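PDB 7CUP: 2,5-dihydroxypyridine 5,6-dioxygenase from Pseudomonas putida KT2440, which catalyses the iron-dependent dioxygenolytic ring cleavage of 2,5-dihydroxypyridine between carbons 5 and 6, giving N-formylmaleamate in aerobic nicotinate degradation. Local coordinates for residues 13-17 with 46-50; 54-58 with 90-94; 94-100 with 117-123. The contacts are given in a common frame with arbitrary orientation. Numbering follows the deposited sequence.

From the N terminus, helix 5-18 leads into strand 26-31 and helix 37-49, and contact 1 closes this first loop by packing the two helices on one face of the parallel sheet. Strand 53-58 follows directly; contact 2 closes the loop from it to the end of helix 85-92, on the opposite face. A94 ends contact 2 and opens contact 3, which pairs strands 96-99 and 118-121, connected through helix 107-114. The three loops follow in series, without nesting or crossing. A47 packs on V54 between contacts 1 and 2, while L16 meets L96 and V98, and V15 meets L120, so that the helix layer of contact 1 lies against the strands of contact 3.

Contact 1. Residues 13-17 with 46-50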
loop_
_atom_site.group_PDB
_atom_site.type_symbol
_atom_site.label_atom_id
_atom_site.label_comp_id
_atom_site.label_asym_id
_atom_site.label_seq_id
_atom_site.Cartn_x
_atom_site.Cartn_y
_atom_site.Cartn_z
ATOM N N GLU A 13 -19.946 7.711 14.462
ATOM C CA GLU A 13 -20.332 8.777 15.427
ATOM C C GLU A 13 -21.721 8.465 15.993
ATOM O O GLU A 13 -21.881 8.571 17.224
ATOM C CB GLU A 13 -20.333 10.168 14.806
ATOM C CG GLU A 13 -18.948 10.602 14.431
ATOM C CD GLU A 13 -18.918 11.902 13.659
ATOM O OE1 GLU A 13 -19.297 12.927 14.268
ATOM O OE2 GLU A 13 -18.467 11.884 12.474
ATOM N N HIS A 14 -22.692 8.127 15.141
ATOM C CA HIS A 14 -24.083 7.810 15.568
ATOM C C HIS A 14 -24.087 6.656 16.581
ATOM O O HIS A 14 -24.636 6.820 17.701
ATOM C CB HIS A 14 -24.973 7.529 14.353
ATOM C CG HIS A 14 -26.299 6.950 14.722
ATOM N ND1 HIS A 14 -27.361 7.738 15.101
ATOM C CD2 HIS A 14 -26.749 5.679 14.732
ATOM C CE1 HIS A 14 -28.405 6.980 15.355
ATOM N NE2 HIS A 14 -28.057 5.708 15.133
ATOM N N VAL A 15 -23.427 5.548 16.260
ATOM C CA VAL A 15 -23.454 4.315 17.097
ATOM C C VAL A 15 -22.631 4.547 18.376
ATOM O O VAL A 15 -23.065 4.059 19.414
ATOM C CB VAL A 15 -23.015 3.085 16.274
ATOM C CG1 VAL A 15 -22.975 1.821 17.128
ATOM C CG2 VAL A 15 -23.951 2.903 15.069
ATOM N N LEU A 16 -21.500 5.258 18.327
ATOM C CA LEU A 16 -20.706 5.566 19.552
ATOM C C LEU A 16 -21.502 6.515 20.485
ATOM O O LEU A 16 -21.493 6.284 21.679
ATOM C CB LEU A 16 -19.371 6.176 19.144
ATOM C CG LEU A 16 -18.381 5.232 18.453
ATOM C CD1 LEU A 16 -17.071 5.972 18.262
ATOM C CD2 LEU A 16 -18.151 3.955 19.213
ATOM N N LYS A 17 -22.233 7.482 19.938
ATOM C CA LYS A 17 -23.168 8.345 20.712
ATOM C C LYS A 17 -24.237 7.479 21.403
ATOM O O LYS A 17 -24.387 7.597 22.630
ATOM C CB LYS A 17 -23.784 9.413 19.810
ATOM C CG LYS A 17 -23.384 10.825 20.187
ATOM C CD LYS A 17 -24.037 11.918 19.369
ATOM C CE LYS A 17 -23.092 12.468 18.325
ATOM N NZ LYS A 17 -23.796 13.289 17.316
ATOM N N ALA A 46 -14.228 8.774 14.439
ATOM C CA ALA A 46 -15.512 9.082 15.099
ATOM C C ALA A 46 -15.318 9.277 16.618
ATOM O O ALA A 46 -15.855 10.272 17.192
ATOM C CB ALA A 46 -16.512 8.000 14.809
ATOM N N ALA A 47 -14.590 8.387 17.282
ATOM C CA ALA A 47 -14.322 8.507 18.735
ATOM C C ALA A 47 -13.640 9.840 19.040
ATOM O O ALA A 47 -14.064 10.520 20.027
ATOM C CB ALA A 47 -13.516 7.344 19.217
ATOM N N GLN A 48 -12.667 10.251 18.219
ATOM C CA GLN A 48 -12.019 11.587 18.367
ATOM C C GLN A 48 -13.017 12.731 18.077
ATOM O O GLN A 48 -13.005 13.716 18.829
ATOM C CB GLN A 48 -10.773 11.646 17.496
ATOM C CG GLN A 48 -9.695 10.724 17.995
ATOM C CD GLN A 48 -8.424 10.829 17.192
ATOM O OE1 GLN A 48 -7.539 11.613 17.518
ATOM N NE2 GLN A 48 -8.303 9.987 16.185
ATOM N N ARG A 49 -13.893 12.614 17.080
ATOM C CA ARG A 49 -14.925 13.650 16.836
ATOM C C ARG A 49 -15.804 13.828 18.082
ATOM O O ARG A 49 -16.209 14.947 18.332
ATOM C CB ARG A 49 -15.759 13.337 15.599
ATOM C CG ARG A 49 -14.972 13.589 14.330
ATOM C CD ARG A 49 -15.812 13.987 13.153
ATOM N NE ARG A 49 -14.876 14.629 12.244
ATOM C CZ ARG A 49 -14.632 15.942 12.182
ATOM N NH1 ARG A 49 -15.319 16.809 12.914
ATOM N NH2 ARG A 49 -13.723 16.382 11.332
ATOM N N LEU A 50 -16.093 12.779 18.841
ATOM C CA LEU A 50 -16.945 12.880 20.049
ATOM C C LEU A 50 -16.086 13.331 21.235
ATOM O O LEU A 50 -16.641 13.391 22.317
ATOM C CB LEU A 50 -17.631 11.544 20.325
ATOM C CG LEU A 50 -18.581 11.047 19.232
ATOM C CD1 LEU A 50 -19.049 9.616 19.512
ATOM C CD2 LEU A 50 -19.769 11.990 19.054
#
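L50, E13 and L16 carry most of this contact, in which 337 Å² is buried between 13-17, on helix 5-18, and 46-50, at the end of helix 37-49. L50, just past the helix, points its CA-to-CB bond at the other segment. Its CD1 lies 3.5 Å from L16 CB and 3.8 Å from the carbonyl O of E13, while its CD2 touches K17 CE at 3.4 Å, so the aliphatic part of the lysine covers the leucine. L16 reaches between the alanines: its CD1 is 4.0 Å from A46 CB and 3.9 Å from A47 CB. Within these segments the nearest CA atoms are those of E13 and A46, 4.8 Å apart; the small A46 side chain lets its CB sit 3.5 Å from E13 N and 3.6 Å from E13 CG. Apolar packing without a cross-segment hydrogen bond therefore joins the helices, while the charged ends of E13 and R49 pair instead with R49 and E13 of the second subunit.

Contact 2. Residues 54-58 with 90-94; sequences VYAVE and ALEAA
Y55 reaches end-on to residues 90-94, its hydroxyl meeting A90, A93 and A94. Residues 54-58 form an extended strand, and Y55 and V57, two residues apart, point CA-to-CB toward 90-94. The Y55 side chain has chi1 near +60° (p) and chi2 of -78°. Its OH donates a 2.6 Å hydrogen bond to A90 O, which lies at the ring edge near the ring plane; the same OH is 3.5 Å from A93 CB and 3.6 Å from A94 CB. A93 has phi/psi -60/-33 and A94 -79/156, with A94 N bonded to L91 O at 3.0 Å. This is strand-on-helix packing in a parallel alpha/beta domain: strand 53-58 bonds to strand 26-31, helix 85-92 covers this face, and helix 37-49 covers the other, where V54 and A56 point. The backbones stay well apart, the nearest CA atoms being V57 and A90 at 7.6 Å. V57, in t, contributes apolar contacts, its CG2 lying 4.1 Å from L91 CD2 and 4.5 Å from A90 CB. Along the strand edge that has no partner in this chain, A56 and E58 pair antiparallel with a strand of the third subunit, continuing the sheet across that interface.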
loop_
_atom_site.group_PDB
_atom_site.type_symbol
_atom_site.label_atom_id
_atom_site.label_comp_id
_atom_site.label_asym_id
_atom_site.label_seq_id
_atom_site.Cartn_x
_atom_site.Cartn_y
_atom_site.Cartn_z
ATOM N N VAL A 54 -8.800 8.071 22.526
ATOM C CA VAL A 54 -8.797 6.839 21.686
ATOM C C VAL A 54 -7.390 6.266 21.572
ATOM O O VAL A 54 -6.412 7.002 21.574
ATOM C CB VAL A 54 -9.398 7.093 20.295
ATOM C CG1 VAL A 54 -10.690 7.862 20.419
ATOM C CG2 VAL A 54 -8.443 7.824 19.362
ATOM N N TYR A 55 -7.319 4.947 21.433
ATOM C CA TYR A 55 -6.098 4.229 21.022
ATOM C C TYR A 55 -6.563 2.944 20.345
ATOM O O TYR A 55 -7.714 2.505 20.615
ATOM C CB TYR A 55 -5.178 3.956 22.218
ATOM C CG TYR A 55 -5.798 3.205 23.371
ATOM C CD1 TYR A 55 -6.639 3.845 24.270
ATOM C CD2 TYR A 55 -5.557 1.857 23.576
ATOM C CE1 TYR A 55 -7.210 3.165 25.338
ATOM C CE2 TYR A 55 -6.135 1.150 24.632
ATOM C CZ TYR A 55 -6.968 1.811 25.515
ATOM O OH TYR A 55 -7.506 1.169 26.583
ATOM N N ALA A 56 -5.718 2.398 19.476
ATOM C CA ALA A 56 -5.914 1.074 18.842
ATOM C C ALA A 56 -5.037 0.044 19.556
ATOM O O ALA A 56 -3.916 0.366 20.028
ATOM C CB ALA A 56 -5.623 1.146 17.356
ATOM N N VAL A 57 -5.585 -1.157 19.710
ATOM C CA VAL A 57 -4.878 -2.361 20.198
ATOM C C VAL A 57 -4.899 -3.378 19.068
ATOM O O VAL A 57 -5.996 -3.677 18.588
ATOM C CB VAL A 57 -5.535 -2.913 21.465
ATOM C CG1 VAL A 57 -4.807 -4.154 21.927
ATOM C CG2 VAL A 57 -5.557 -1.854 22.548
ATOM N N GLU A 58 -3.720 -3.809 18.632
ATOM C CA GLU A 58 -3.576 -4.845 17.601
ATOM C C GLU A 58 -3.039 -6.094 18.279
ATOM O O GLU A 58 -1.994 -6.029 18.919
ATOM C CB GLU A 58 -2.682 -4.406 16.443
ATOM C CG GLU A 58 -2.557 -5.505 15.430
ATOM C CD GLU A 58 -2.125 -5.105 14.036
ATOM O OE1 GLU A 58 -1.493 -4.010 13.893
ATOM O OE2 GLU A 58 -2.420 -5.925 13.094
ATOM N N ALA A 90 -5.246 -3.966 28.689
ATOM C CA ALA A 90 -5.170 -2.821 27.755
ATOM C C ALA A 90 -6.578 -2.483 27.274
ATOM O O ALA A 90 -6.893 -1.288 27.096
ATOM C CB ALA A 90 -4.218 -3.125 26.617
ATOM N N LEU A 91 -7.438 -3.484 27.176
ATOM C CA LEU A 91 -8.862 -3.298 26.801
ATOM C C LEU A 91 -9.683 -2.882 28.030
ATOM O O LEU A 91 -10.535 -2.001 27.882
ATOM C CB LEU A 91 -9.371 -4.601 26.191
ATOM C CG LEU A 91 -8.633 -5.032 24.924
ATOM C CD1 LEU A 91 -9.149 -6.370 24.436
ATOM C CD2 LEU A 91 -8.770 -4.001 23.813
ATOM N N GLU A 92 -9.436 -3.489 29.194
ATOM C CA GLU A 92 -10.101 -3.117 30.483
ATOM C C GLU A 92 -9.876 -1.645 30.835
ATOM O O GLU A 92 -10.738 -1.056 31.518
ATOM C CB GLU A 92 -9.581 -4.006 31.611
ATOM C CG GLU A 92 -10.121 -5.395 31.497
ATOM C CD GLU A 92 -9.629 -6.341 32.573
ATOM O OE1 GLU A 92 -8.827 -5.939 33.429
ATOM O OE2 GLU A 92 -10.081 -7.470 32.556
ATOM N N ALA A 93 -8.759 -1.076 30.390
ATOM C CA ALA A 93 -8.429 0.359 30.581
ATOM C C ALA A 93 -9.492 1.241 29.945
ATOM O O ALA A 93 -9.714 2.326 30.466
ATOM C CB ALA A 93 -7.059 0.677 30.019
ATOM N N ALA A 94 -10.104 0.806 28.839
ATOM C CA ALA A 94 -11.059 1.610 28.044
ATOM C C ALA A 94 -12.442 1.614 28.702
ATOM O O ALA A 94 -12.808 0.620 29.363
ATOM C CB ALA A 94 -11.147 1.051 26.641
#

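Contact 3. Residues 94-100 with 117-123; sequences ADLVVDT and TRILLAV
Strands 96-99 and 118-121, extended throughout (phi -82 to -138°, psi 110 to 148°), run parallel, their axes 4.6 Å apart at closest and inclined by 20°. The register pairs L96 with R118, V97 with I119, V98 with L120 and D99 with L121, at CA-CA distances of 4.6, 4.7, 5.0 and 4.7 Å. Five backbone hydrogen bonds zip the segments together: R118 N to D95 O (2.9 Å), V97 N to R118 O (2.8 Å), L120 N to V97 O (2.8 Å), D99 N to L120 O (2.8 Å) and A122 N to D99 O (3.0 Å). CA-H...O contacts accompany them, the shortest from L96 CA to R118 O at 3.2 Å.

Beyond the ladder, T117 OG1 donates to A94 O at 2.9 Å. A water bridges D95 O and R118 NH1, 3.0 Å from each. R118, with chi2 t and chi3 m, sets one guanidinium face against L96 CB and also bonds to S19 O, A181 O and Q25 OE1. D99 (chi1 t) directs its carboxylate to the backbone NH groups of M101, M102 and L103.

Apolar contacts serve two faces. V97 (t) and I119 (chi1 m) meet, CB to CG1 at 4.3 Å, on the face bearing D99 and L121, where I119 packs on helix 107-114. On the other, V98 CG1 lies 4.4 Å from A122 CB, and L96, V98 and L120 lie beneath helix 5-18. With helix 107-114 as the connection, this is a beta-alpha-beta unit in a parallel sheet of order 2-1-3-4-5, consistent with a Rossmann-like alpha/beta domain.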
loop_
_atom_site.group_PDB
_atom_site.type_symbol
_atom_site.label_atom_id
_atom_site.label_comp_id
_atom_site.label_asym_id
_atom_site.label_seq_id
_atom_site.Cartn_x
_atom_site.Cartn_y
_atom_site.Cartn_z
ATOM N N ALA A 94 -10.104 0.806 28.839
ATOM C CA ALA A 94 -11.059 1.610 28.044
ATOM C C ALA A 94 -12.442 1.614 28.702
ATOM O O ALA A 94 -12.808 0.620 29.363
ATOM C CB ALA A 94 -11.147 1.051 26.641
ATOM N N ASP A 95 -13.258 2.629 28.422
ATOM C CA ASP A 95 -14.698 2.575 28.774
ATOM C C ASP A 95 -15.428 1.681 27.760
ATOM O O ASP A 95 -16.335 0.939 28.140
ATOM C CB ASP A 95 -15.281 3.977 28.848
ATOM C CG ASP A 95 -14.666 4.761 29.998
ATOM O OD1 ASP A 95 -14.906 4.376 31.166
ATOM O OD2 ASP A 95 -13.911 5.695 29.704
ATOM N N LEU A 96 -15.047 1.763 26.499
ATOM C CA LEU A 96 -15.733 1.037 25.400
ATOM C C LEU A 96 -14.665 0.463 24.473
ATOM O O LEU A 96 -13.692 1.191 24.162
ATOM C CB LEU A 96 -16.646 1.995 24.636
ATOM C CG LEU A 96 -17.479 1.320 23.534
ATOM C CD1 LEU A 96 -18.944 1.756 23.596
ATOM C CD2 LEU A 96 -16.923 1.621 22.169
ATOM N N VAL A 97 -14.797 -0.804 24.104
ATOM C CA VAL A 97 -13.918 -1.456 23.088
ATOM C C VAL A 97 -14.759 -1.598 21.827
ATOM O O VAL A 97 -15.910 -2.071 21.969
ATOM C CB VAL A 97 -13.405 -2.819 23.588
ATOM C CG1 VAL A 97 -12.629 -3.556 22.500
ATOM C CG2 VAL A 97 -12.559 -2.640 24.846
ATOM N N VAL A 98 -14.269 -1.082 20.688
ATOM C CA VAL A 98 -14.826 -1.435 19.350
ATOM C C VAL A 98 -14.047 -2.647 18.871
ATOM O O VAL A 98 -12.884 -2.500 18.559
ATOM C CB VAL A 98 -14.699 -0.300 18.332
ATOM C CG1 VAL A 98 -15.255 -0.742 17.002
ATOM C CG2 VAL A 98 -15.386 0.957 18.834
ATOM N N ASP A 99 -14.669 -3.805 18.823
ATOM C CA ASP A 99 -13.987 -5.040 18.381
ATOM C C ASP A 99 -14.200 -5.211 16.869
ATOM O O ASP A 99 -15.319 -5.503 16.432
ATOM C CB ASP A 99 -14.490 -6.185 19.259
ATOM C CG ASP A 99 -13.968 -7.544 18.858
ATOM O OD1 ASP A 99 -13.070 -7.581 17.978
ATOM O OD2 ASP A 99 -14.509 -8.537 19.389
ATOM N N THR A 100 -13.135 -5.059 16.089
ATOM C CA THR A 100 -13.108 -5.327 14.630
ATOM C C THR A 100 -12.359 -6.624 14.335
ATOM O O THR A 100 -12.036 -6.842 13.157
ATOM C CB THR A 100 -12.443 -4.169 13.879
ATOM O OG1 THR A 100 -11.038 -4.121 14.160
ATOM C CG2 THR A 100 -13.041 -2.833 14.241
ATOM N N THR A 117 -16.165 -2.200 31.631
ATOM C CA THR A 117 -15.900 -1.944 30.197
ATOM C C THR A 117 -17.046 -2.495 29.344
ATOM O O THR A 117 -17.532 -3.573 29.642
ATOM C CB THR A 117 -14.548 -2.520 29.769
ATOM O OG1 THR A 117 -13.547 -1.864 30.550
ATOM C CG2 THR A 117 -14.302 -2.343 28.286
ATOM N N ARG A 118 -17.476 -1.726 28.346
ATOM C CA ARG A 118 -18.502 -2.092 27.333
ATOM C C ARG A 118 -17.812 -2.533 26.025
ATOM O O ARG A 118 -16.743 -2.010 25.689
ATOM C CB ARG A 118 -19.417 -0.912 27.004
ATOM C CG ARG A 118 -19.692 0.000 28.178
ATOM C CD ARG A 118 -20.787 0.997 27.938
ATOM N NE ARG A 118 -20.486 2.187 27.141
ATOM C CZ ARG A 118 -19.739 3.224 27.522
ATOM N NH1 ARG A 118 -19.057 3.196 28.662
ATOM N NH2 ARG A 118 -19.643 4.277 26.732
ATOM N N ILE A 119 -18.423 -3.455 25.283
ATOM C CA ILE A 119 -17.805 -3.976 24.033
ATOM C C ILE A 119 -18.842 -3.926 22.922
ATOM O O ILE A 119 -19.921 -4.568 23.084
ATOM C CB ILE A 119 -17.239 -5.387 24.206
ATOM C CG1 ILE A 119 -16.254 -5.463 25.383
ATOM C CG2 ILE A 119 -16.643 -5.830 22.872
ATOM C CD1 ILE A 119 -15.661 -6.863 25.643
ATOM N N LEU A 120 -18.507 -3.214 21.837
ATOM C CA LEU A 120 -19.314 -3.195 20.587
ATOM C C LEU A 120 -18.570 -3.984 19.505
ATOM O O LEU A 120 -17.487 -3.583 19.131
ATOM C CB LEU A 120 -19.541 -1.752 20.138
ATOM C CG LEU A 120 -20.411 -1.615 18.890
ATOM C CD1 LEU A 120 -21.803 -2.169 19.141
ATOM C CD2 LEU A 120 -20.483 -0.176 18.448
ATOM N N LEU A 121 -19.143 -5.087 19.037
ATOM C CA LEU A 121 -18.597 -5.862 17.898
ATOM C C LEU A 121 -19.060 -5.178 16.609
ATOM O O LEU A 121 -20.237 -4.759 16.543
ATOM C CB LEU A 121 -19.061 -7.314 17.985
ATOM C CG LEU A 121 -18.623 -8.175 16.807
ATOM C CD1 LEU A 121 -17.116 -8.343 16.776
ATOM C CD2 LEU A 121 -19.328 -9.521 16.821
ATOM N N ALA A 122 -18.146 -4.983 15.646
ATOM C CA ALA A 122 -18.422 -4.297 14.358
ATOM C C ALA A 122 -17.504 -4.909 13.292
ATOM O O ALA A 122 -16.363 -4.445 13.185
ATOM C CB ALA A 122 -18.214 -2.792 14.467
ATOM N N VAL A 123 -17.973 -5.946 12.589
ATOM C CA VAL A 123 -17.099 -6.716 11.663
ATOM C C VAL A 123 -17.787 -6.882 10.306
ATOM O O VAL A 123 -17.058 -7.179 9.325
ATOM C CB VAL A 123 -16.681 -8.065 12.264
ATOM C CG1 VAL A 123 -15.639 -7.864 13.342
ATOM C CG2 VAL A 123 -17.864 -8.886 12.769
HETATM O O HOH W 1 -18.020 1.194 30.649
#